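Local coordinates for protein NreA (PDB 6K2H) that probably senses nitrate through a GAF domain and passes the signal on, at residues A[31-44]-A[57-71]. The protein carries 1 engineered substitution. Residues are numbered along the deposited sequence; the frame is centred on the assembly and turned at random.
Sequences AFYESNKPSSPIKW and LIILRKGRGLAGTVM. With EDO (1,2-ethanediol), chain B.
I42 and L60 pair through their backbones in a single antiparallel hydrogen-bonded bridge, I42 N to L60 O at 2.7 Å and L60 N back to I42 O. It fastens the chain leading into helix 65-71 along strand 42-44, at the border of the sheet. Followed outward, I42 CB is nearest L60 O, with L60 CB farther off. CG2, anti to the backbone N, goes to A67 CB on the helix, while CG1, lying beside that N (chi1 -68°), carries CD1 away to M71 SD, tip to tip at 4.0 Å, and close to K62 N and G68 CA. The M71 chain, bent at its second and third torsions, sets CE against Y33 CE2 and makes an oblique Met-aromatic contact with that ring. R61 NH2 donates to S39 O (2.8 Å, N-H...O 163°); this oxygen lies near the guanidinium plane, and P41 CB sits over one face. The K43 chain brings NZ to I58 O (2.9 Å) from above the carbonyl plane, and K56 O takes a second bond from NZ. A water joins the same I58 O to W44 N. Facing the helix, A31 CB lies 3.4 Å above the W44 ring plane, toward its rim, and 3.6 Å from A67 CB. W44 NE1 donates to O1 of an ethanediol, probably from the crystallisation liquor (3.0 Å), whose O2 accepts from A67 N in the first helical turn; I96 N also binds it. Strands and helix enclose a small pocket, as in GAF domains, which often bind ligands between sheet and helices.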
ATOM      1  N   ALA A  31      -4.476  -3.373  -0.085  1.00 18.46           N
ATOM      2  CA  ALA A  31      -4.717  -4.104  -1.332  1.00 19.06           C
ATOM      3  C   ALA A  31      -5.009  -5.580  -1.007  1.00 21.84           C
ATOM      4  O   ALA A  31      -4.387  -6.174  -0.129  1.00 19.26           O
ATOM      5  CB  ALA A  31      -3.519  -3.980  -2.254  1.00 20.34           C
ATOM      6  N   PHE A  32      -5.929  -6.154  -1.761  1.00 20.43           N
ATOM      7  CA  PHE A  32      -6.361  -7.611  -1.587  1.00 24.34           C
ATOM      8  C   PHE A  32      -6.717  -8.047  -2.989  1.00 25.25           C
ATOM      9  O   PHE A  32      -7.065  -7.180  -3.857  1.00 22.03           O
ATOM     10  CB  PHE A  32      -7.733  -7.731  -0.800  1.00 25.44           C
ATOM     11  CG  PHE A  32      -7.740  -7.205   0.574  1.00 27.62           C
ATOM     12  CD1 PHE A  32      -8.737  -6.321   0.990  1.00 32.94           C
ATOM     13  CD2 PHE A  32      -6.844  -7.704   1.497  1.00 37.94           C
ATOM     14  CE1 PHE A  32      -8.799  -5.929   2.278  1.00 35.39           C
ATOM     15  CE2 PHE A  32      -6.881  -7.295   2.802  1.00 38.68           C
ATOM     16  CZ  PHE A  32      -7.874  -6.407   3.188  1.00 39.95           C
ATOM     17  N   TYR A  33      -6.776  -9.381  -3.246  1.00 23.00           N
ATOM     18  CA  TYR A  33      -7.398  -9.857  -4.491  1.00 22.12           C
ATOM     19  C   TYR A  33      -8.859  -9.330  -4.627  1.00 19.22           C
ATOM     20  O   TYR A  33      -9.567  -9.216  -3.639  1.00 25.05           O
ATOM     21  CB  TYR A  33      -7.402 -11.401  -4.590  1.00 19.56           C
ATOM     22  CG  TYR A  33      -6.027 -11.903  -4.921  1.00 24.63           C
ATOM     23  CD1 TYR A  33      -5.525 -11.795  -6.207  1.00 25.35           C
ATOM     24  CD2 TYR A  33      -5.240 -12.504  -3.968  1.00 27.97           C
ATOM     25  CE1 TYR A  33      -4.239 -12.234  -6.497  1.00 28.30           C
ATOM     26  CE2 TYR A  33      -3.940 -12.909  -4.259  1.00 29.54           C
ATOM     27  CZ  TYR A  33      -3.489 -12.807  -5.547  1.00 31.47           C
ATOM     28  OH  TYR A  33      -2.224 -13.243  -5.832  1.00 32.09           O
ATOM     29  N   GLU A  34      -9.208  -8.935  -5.848  1.00 23.47           N
ATOM     30  CA  GLU A  34     -10.542  -8.447  -6.204  1.00 28.22           C
ATOM     31  C   GLU A  34     -11.644  -9.463  -6.003  1.00 27.08           C
ATOM     32  O   GLU A  34     -12.715  -9.145  -5.515  1.00 29.14           O
ATOM     33  CB  GLU A  34     -10.553  -7.982  -7.670  1.00 32.70           C
ATOM     34  CG  GLU A  34     -11.870  -7.299  -8.028  1.00 32.29           C
ATOM     35  CD  GLU A  34     -11.875  -6.779  -9.428  1.00 37.20           C
ATOM     36  OE1 GLU A  34     -11.418  -7.522 -10.339  1.00 39.10           O
ATOM     37  OE2 GLU A  34     -12.441  -5.662  -9.583  1.00 44.45           O
ATOM     38  N   SER A  35     -11.358 -10.708  -6.287  1.00 27.19           N
ATOM     39  CA  SER A  35     -12.304 -11.780  -5.999  1.00 28.89           C
ATOM     40  C   SER A  35     -11.581 -13.087  -5.717  1.00 29.95           C
ATOM     41  O   SER A  35     -10.349 -13.211  -5.879  1.00 28.29           O
ATOM     42  CB  SER A  35     -13.166 -11.967  -7.241  1.00 32.82           C
ATOM     43  OG  SER A  35     -12.306 -12.357  -8.344  1.00 33.10           O
ATOM     44  N   ASN A  36     -12.385 -14.103  -5.414  1.00 35.50           N
ATOM     45  CA  ASN A  36     -11.880 -15.469  -5.196  1.00 37.57           C
ATOM     46  C   ASN A  36     -11.684 -16.293  -6.448  1.00 42.60           C
ATOM     47  O   ASN A  36     -11.404 -17.508  -6.361  1.00 37.72           O
ATOM     48  CB  ASN A  36     -12.741 -16.210  -4.153  1.00 37.93           C
ATOM     49  CG  ASN A  36     -14.187 -16.399  -4.563  1.00 40.69           C
ATOM     50  OD1 ASN A  36     -15.019 -16.632  -3.686  1.00 46.04           O
ATOM     51  ND2 ASN A  36     -14.505 -16.291  -5.851  1.00 37.95           N
ATOM     52  N   LYS A  37     -11.735 -15.629  -7.602  1.00 40.21           N
ATOM     53  CA  LYS A  37     -11.538 -16.288  -8.891  1.00 43.29           C
ATOM     54  C   LYS A  37     -10.055 -16.430  -9.216  1.00 44.32           C
ATOM     55  O   LYS A  37      -9.227 -15.541  -8.890  1.00 35.64           O
ATOM     56  CB  LYS A  37     -12.237 -15.504 -10.001  1.00 46.65           C
ATOM     57  CG  LYS A  37     -13.718 -15.224  -9.738  1.00 49.44           C
ATOM     58  CD  LYS A  37     -14.305 -14.207 -10.722  1.00 50.47           C
ATOM     59  CE  LYS A  37     -13.977 -14.566 -12.169  1.00 52.12           C
ATOM     60  NZ  LYS A  37     -14.921 -13.990 -13.157  1.00 46.18           N
ATOM     61  N   PRO A  38      -9.687 -17.542  -9.867  1.00 48.94           N
ATOM     62  CA  PRO A  38      -8.265 -17.742 -10.090  1.00 44.35           C
ATOM     63  C   PRO A  38      -7.610 -16.666 -10.946  1.00 38.51           C
ATOM     64  O   PRO A  38      -6.457 -16.419 -10.766  1.00 37.34           O
ATOM     65  CB  PRO A  38      -8.189 -19.094 -10.817  1.00 49.28           C
ATOM     66  CG  PRO A  38      -9.465 -19.762 -10.514  1.00 48.74           C
ATOM     67  CD  PRO A  38     -10.488 -18.680 -10.372  1.00 50.38           C
ATOM     68  N   SER A  39      -8.325 -16.052 -11.883  1.00 39.44           N
ATOM     69  CA  SER A  39      -7.706 -14.977 -12.685  1.00 41.44           C
ATOM     70  C   SER A  39      -7.679 -13.610 -11.960  1.00 37.96           C
ATOM     71  O   SER A  39      -7.382 -12.578 -12.573  1.00 39.30           O
ATOM     72  CB  SER A  39      -8.442 -14.846 -14.016  1.00 46.08           C
ATOM     73  OG  SER A  39      -9.833 -14.679 -13.769  1.00 54.39           O
ATOM     74  N   SER A  40      -7.979 -13.567 -10.666  1.00 38.97           N
ATOM     75  CA  SER A  40      -8.319 -12.270 -10.049  1.00 33.72           C
ATOM     76  C   SER A  40      -7.122 -11.330 -10.024  1.00 32.22           C
ATOM     77  O   SER A  40      -6.035 -11.730  -9.725  1.00 27.12           O
ATOM     78  CB  SER A  40      -8.861 -12.457  -8.644  1.00 34.63           C
ATOM     79  OG  SER A  40      -9.052 -11.191  -8.028  1.00 32.66           O
ATOM     80  N   PRO A  41      -7.331 -10.046 -10.373  1.00 29.27           N
ATOM     81  CA  PRO A  41      -6.270  -9.084 -10.132  1.00 27.01           C
ATOM     82  C   PRO A  41      -6.281  -8.666  -8.658  1.00 23.64           C
ATOM     83  O   PRO A  41      -7.144  -9.119  -7.889  1.00 25.57           O
ATOM     84  CB  PRO A  41      -6.675  -7.916 -10.991  1.00 29.80           C
ATOM     85  CG  PRO A  41      -8.162  -7.980 -11.009  1.00 33.15           C
ATOM     86  CD  PRO A  41      -8.516  -9.438 -11.004  1.00 30.43           C
ATOM     87  N   ILE A  42      -5.354  -7.796  -8.345  1.00 22.91           N
ATOM     88  CA  ILE A  42      -5.298  -7.154  -7.000  1.00 23.58           C
ATOM     89  C   ILE A  42      -5.769  -5.696  -7.144  1.00 23.61           C
ATOM     90  O   ILE A  42      -5.463  -5.024  -8.142  1.00 25.64           O
ATOM     91  CB  ILE A  42      -3.866  -7.221  -6.497  1.00 26.27           C
ATOM     92  CG1 ILE A  42      -3.517  -8.691  -6.221  1.00 26.58           C
ATOM     93  CG2 ILE A  42      -3.673  -6.352  -5.274  1.00 26.50           C
ATOM     94  CD1 ILE A  42      -2.041  -8.978  -6.250  1.00 28.69           C
ATOM     95  N   LYS A  43      -6.506  -5.230  -6.143  1.00 21.70           N
ATOM     96  CA  LYS A  43      -6.960  -3.854  -6.100  1.00 25.66           C
ATOM     97  C   LYS A  43      -6.739  -3.226  -4.782  1.00 20.72           C
ATOM     98  O   LYS A  43      -6.662  -3.918  -3.785  1.00 21.53           O
ATOM     99  CB  LYS A  43      -8.433  -3.775  -6.479  1.00 28.27           C
ATOM    100  CG  LYS A  43      -8.595  -4.199  -7.951  1.00 35.05           C
ATOM    101  CD  LYS A  43      -9.936  -3.806  -8.551  1.00 38.80           C
ATOM    102  CE  LYS A  43     -10.060  -2.334  -8.808  1.00 42.79           C
ATOM    103  NZ  LYS A  43      -9.719  -1.903 -10.190  1.00 46.79           N
ATOM    104  N   TRP A  44      -6.634  -1.897  -4.804  1.00 21.61           N
ATOM    105  CA  TRP A  44      -6.643  -1.125  -3.581  1.00 19.66           C
ATOM    106  C   TRP A  44      -8.112  -1.001  -3.149  1.00 21.54           C
ATOM    107  O   TRP A  44      -8.893  -0.280  -3.810  1.00 23.44           O
ATOM    108  CB  TRP A  44      -5.997   0.215  -3.755  1.00 19.56           C
ATOM    109  CG  TRP A  44      -4.554   0.158  -4.190  1.00 18.63           C
ATOM    110  CD1 TRP A  44      -4.076   0.349  -5.440  1.00 19.71           C
ATOM    111  CD2 TRP A  44      -3.447  -0.178  -3.364  1.00 18.09           C
ATOM    112  NE1 TRP A  44      -2.661   0.204  -5.419  1.00 21.31           N
ATOM    113  CE2 TRP A  44      -2.283  -0.174  -4.166  1.00 19.91           C
ATOM    114  CE3 TRP A  44      -3.336  -0.539  -2.007  1.00 16.99           C
ATOM    115  CZ2 TRP A  44      -1.010  -0.435  -3.633  1.00 20.03           C
ATOM    116  CZ3 TRP A  44      -2.116  -0.824  -1.496  1.00 18.16           C
ATOM    117  CH2 TRP A  44      -0.950  -0.771  -2.286  1.00 18.27           C
ATOM    118  N   LEU A  57      -9.410   2.874 -10.216  1.00 30.25           N
ATOM    119  CA  LEU A  57      -9.137   2.497 -11.618  1.00 32.90           C
ATOM    120  C   LEU A  57      -7.918   1.566 -11.732  1.00 34.20           C
ATOM    121  O   LEU A  57      -7.662   0.980 -12.771  1.00 31.31           O
ATOM    122  CB  LEU A  57      -8.909   3.773 -12.430  1.00 38.85           C
ATOM    123  CG  LEU A  57     -10.050   4.793 -12.236  1.00 44.29           C
ATOM    124  CD1 LEU A  57      -9.761   6.031 -13.055  1.00 46.46           C
ATOM    125  CD2 LEU A  57     -11.422   4.192 -12.568  1.00 48.35           C
ATOM    126  N   ILE A  58      -7.197   1.365 -10.630  1.00 27.12           N
ATOM    127  CA  ILE A  58      -5.934   0.639 -10.708  1.00 25.12           C
ATOM    128  C   ILE A  58      -6.179  -0.865 -10.642  1.00 27.05           C
ATOM    129  O   ILE A  58      -6.880  -1.378  -9.702  1.00 26.07           O
ATOM    130  CB  ILE A  58      -5.025   1.083  -9.539  1.00 25.28           C
ATOM    131  CG1 ILE A  58      -4.655   2.580  -9.742  1.00 26.79           C
ATOM    132  CG2 ILE A  58      -3.778   0.192  -9.410  1.00 25.37           C
ATOM    133  CD1 ILE A  58      -3.997   3.236  -8.531  1.00 27.24           C
ATOM    134  N   ILE A  59      -5.598  -1.588 -11.608  1.00 27.29           N
ATOM    135  CA  ILE A  59      -5.736  -3.037 -11.648  1.00 29.06           C
ATOM    136  C   ILE A  59      -4.373  -3.640 -11.634  1.00 33.70           C
ATOM    137  O   ILE A  59      -3.602  -3.484 -12.584  1.00 34.07           O
ATOM    138  CB  ILE A  59      -6.503  -3.490 -12.929  1.00 37.79           C
ATOM    139  CG1 ILE A  59      -7.898  -2.885 -12.964  1.00 39.92           C
ATOM    140  CG2 ILE A  59      -6.660  -5.018 -12.971  1.00 37.57           C
ATOM    141  CD1 ILE A  59      -8.541  -2.916 -14.338  1.00 46.07           C
ATOM    142  N   LEU A  60      -4.033  -4.374 -10.578  1.00 31.55           N
ATOM    143  CA  LEU A  60      -2.680  -4.948 -10.493  1.00 33.01           C
ATOM    144  C   LEU A  60      -2.621  -6.448 -10.573  1.00 36.13           C
ATOM    145  O   LEU A  60      -3.552  -7.101 -10.243  1.00 30.17           O
ATOM    146  CB  LEU A  60      -2.013  -4.550  -9.205  1.00 31.49           C
ATOM    147  CG  LEU A  60      -1.889  -3.046  -8.948  1.00 35.51           C
ATOM    148  CD1 LEU A  60      -1.658  -2.842  -7.461  1.00 34.89           C
ATOM    149  CD2 LEU A  60      -0.814  -2.488  -9.867  1.00 34.83           C
ATOM    150  N   ARG A  61      -1.460  -6.996 -10.939  1.00 43.99           N
ATOM    151  CA  ARG A  61      -1.287  -8.468 -10.983  1.00 42.94           C
ATOM    152  C   ARG A  61      -0.188  -8.868 -10.041  1.00 45.79           C
ATOM    153  O   ARG A  61       0.700  -8.065  -9.711  1.00 41.07           O
ATOM    154  CB  ARG A  61      -0.948  -8.944 -12.398  1.00 52.67           C
ATOM    155  CG  ARG A  61      -2.104  -9.571 -13.178  1.00 58.60           C
ATOM    156  CD  ARG A  61      -3.281  -8.638 -13.294  1.00 61.37           C
ATOM    157  NE  ARG A  61      -4.291  -9.052 -14.271  1.00 61.05           N
ATOM    158  CZ  ARG A  61      -5.160 -10.057 -14.123  1.00 62.57           C
ATOM    159  NH1 ARG A  61      -6.040 -10.286 -15.092  1.00 67.40           N
ATOM    160  NH2 ARG A  61      -5.176 -10.837 -13.034  1.00 55.23           N
ATOM    161  N   LYS A  62      -0.231 -10.134  -9.620  1.00 44.78           N
ATOM    162  CA  LYS A  62       0.855 -10.745  -8.854  1.00 46.38           C
ATOM    163  C   LYS A  62       2.159 -10.325  -9.524  1.00 43.02           C
ATOM    164  O   LYS A  62       2.257 -10.372 -10.761  1.00 40.04           O
ATOM    165  CB  LYS A  62       0.730 -12.304  -8.829  1.00 50.63           C
ATOM    166  CG  LYS A  62       1.525 -13.011  -7.707  1.00 51.69           C
ATOM    167  CD  LYS A  62       0.630 -13.394  -6.520  1.00 57.52           C
ATOM    168  CE  LYS A  62       1.282 -14.215  -5.382  1.00 48.72           C
ATOM    169  NZ  LYS A  62       0.271 -14.741  -4.395  1.00 40.55           N
ATOM    170  N   GLY A  63       3.119  -9.897  -8.726  1.00 43.22           N
ATOM    171  CA  GLY A  63       4.409  -9.366  -9.217  1.00 49.46           C
ATOM    172  C   GLY A  63       4.469  -7.933  -9.732  1.00 43.99           C
ATOM    173  O   GLY A  63       5.559  -7.414  -9.949  1.00 58.84           O
ATOM    174  N   ARG A  64       3.318  -7.302  -9.960  1.00 52.63           N
ATOM    175  CA  ARG A  64       3.274  -5.939 -10.505  1.00 53.11           C
ATOM    176  C   ARG A  64       3.008  -4.903  -9.409  1.00 44.38           C
ATOM    177  O   ARG A  64       2.042  -5.048  -8.635  1.00 36.72           O
ATOM    178  CB  ARG A  64       2.191  -5.818 -11.570  1.00 56.55           C
ATOM    179  CG  ARG A  64       2.062  -7.014 -12.525  1.00 71.07           C
ATOM    180  CD  ARG A  64       3.379  -7.495 -13.137  1.00 75.08           C
ATOM    181  NE  ARG A  64       4.261  -6.369 -13.445  1.00 77.96           N
ATOM    182  CZ  ARG A  64       5.593  -6.402 -13.492  1.00 84.94           C
ATOM    183  NH1 ARG A  64       6.243  -5.280 -13.777  1.00 88.45           N
ATOM    184  NH2 ARG A  64       6.286  -7.525 -13.276  1.00 84.22           N
ATOM    185  N   GLY A  65       3.821  -3.847  -9.421  1.00 35.71           N
ATOM    186  CA  GLY A  65       3.654  -2.685  -8.561  1.00 38.94           C
ATOM    187  C   GLY A  65       4.069  -2.970  -7.139  1.00 37.23           C
ATOM    188  O   GLY A  65       4.656  -4.011  -6.828  1.00 33.98           O
ATOM    189  N   LEU A  66       3.711  -2.066  -6.257  1.00 33.05           N
ATOM    190  CA  LEU A  66       4.013  -2.280  -4.879  1.00 32.09           C
ATOM    191  C   LEU A  66       3.207  -3.443  -4.316  1.00 29.64           C
ATOM    192  O   LEU A  66       3.764  -4.277  -3.634  1.00 32.95           O
ATOM    193  CB  LEU A  66       3.707  -1.070  -4.024  1.00 27.89           C
ATOM    194  CG  LEU A  66       4.529   0.169  -4.439  1.00 33.44           C
ATOM    195  CD1 LEU A  66       3.817   1.412  -4.008  1.00 31.98           C
ATOM    196  CD2 LEU A  66       5.878   0.100  -3.799  1.00 36.01           C
ATOM    197  N   ALA A  67       1.903  -3.427  -4.518  1.00 25.08           N
ATOM    198  CA  ALA A  67       1.057  -4.464  -3.924  1.00 26.62           C
ATOM    199  C   ALA A  67       1.403  -5.837  -4.536  1.00 26.28           C
ATOM    200  O   ALA A  67       1.535  -6.857  -3.832  1.00 27.06           O
ATOM    201  CB  ALA A  67      -0.401  -4.152  -4.118  1.00 27.39           C
ATOM    202  N   GLY A  68       1.503  -5.904  -5.848  1.00 28.95           N
ATOM    203  CA  GLY A  68       1.788  -7.214  -6.439  1.00 29.51           C
ATOM    204  C   GLY A  68       3.127  -7.782  -6.101  1.00 29.01           C
ATOM    205  O   GLY A  68       3.279  -9.012  -5.951  1.00 29.53           O
ATOM    206  N   THR A  69       4.118  -6.923  -5.972  1.00 25.93           N
ATOM    207  CA  THR A  69       5.445  -7.385  -5.596  1.00 28.64           C
ATOM    208  C   THR A  69       5.459  -7.883  -4.153  1.00 27.52           C
ATOM    209  O   THR A  69       5.990  -8.937  -3.872  1.00 27.53           O
ATOM    210  CB  THR A  69       6.484  -6.267  -5.823  1.00 32.15           C
ATOM    211  OG1 THR A  69       6.412  -5.815  -7.200  1.00 33.32           O
ATOM    212  CG2 THR A  69       7.859  -6.694  -5.496  1.00 34.47           C
ATOM    213  N   VAL A  70       4.831  -7.168  -3.255  1.00 26.39           N
ATOM    214  CA  VAL A  70       4.847  -7.609  -1.862  1.00 25.90           C
ATOM    215  C   VAL A  70       4.107  -8.952  -1.726  1.00 26.58           C
ATOM    216  O   VAL A  70       4.542  -9.793  -0.968  1.00 28.10           O
ATOM    217  CB  VAL A  70       4.265  -6.529  -0.954  1.00 23.08           C
ATOM    218  CG1 VAL A  70       4.074  -7.047   0.486  1.00 23.71           C
ATOM    219  CG2 VAL A  70       5.164  -5.307  -0.926  1.00 22.54           C
ATOM    220  N   MET A  71       2.989  -9.109  -2.445  1.00 28.63           N
ATOM    221  CA  MET A  71       2.162 -10.291  -2.366  1.00 31.22           C
ATOM    222  C   MET A  71       2.953 -11.451  -2.857  1.00 33.74           C
ATOM    223  O   MET A  71       2.849 -12.533  -2.312  1.00 34.00           O
ATOM    224  CB  MET A  71       0.885 -10.155  -3.207  1.00 34.94           C
ATOM    225  CG  MET A  71      -0.024  -9.131  -2.616  1.00 38.27           C
ATOM    226  SD  MET A  71      -1.722  -9.471  -2.300  1.00 50.40           S
ATOM    227  CE  MET A  71      -1.581 -11.138  -1.697  1.00 36.05           C
TER
HETATM  228  C1  EDO B 201      -0.098   0.239  -7.279  1.00 21.81           C
HETATM  229  O1  EDO B 201      -0.608   1.384  -7.229  1.00 33.37           O
HETATM  230  C2  EDO B 201       1.121   0.107  -6.654  1.00 25.41           C
HETATM  231  O2  EDO B 201       1.130  -1.237  -6.475  1.00 37.36           O
HETATM  232  O   HOH W   1      -7.330  -0.474  -7.180  1.00 24.38           O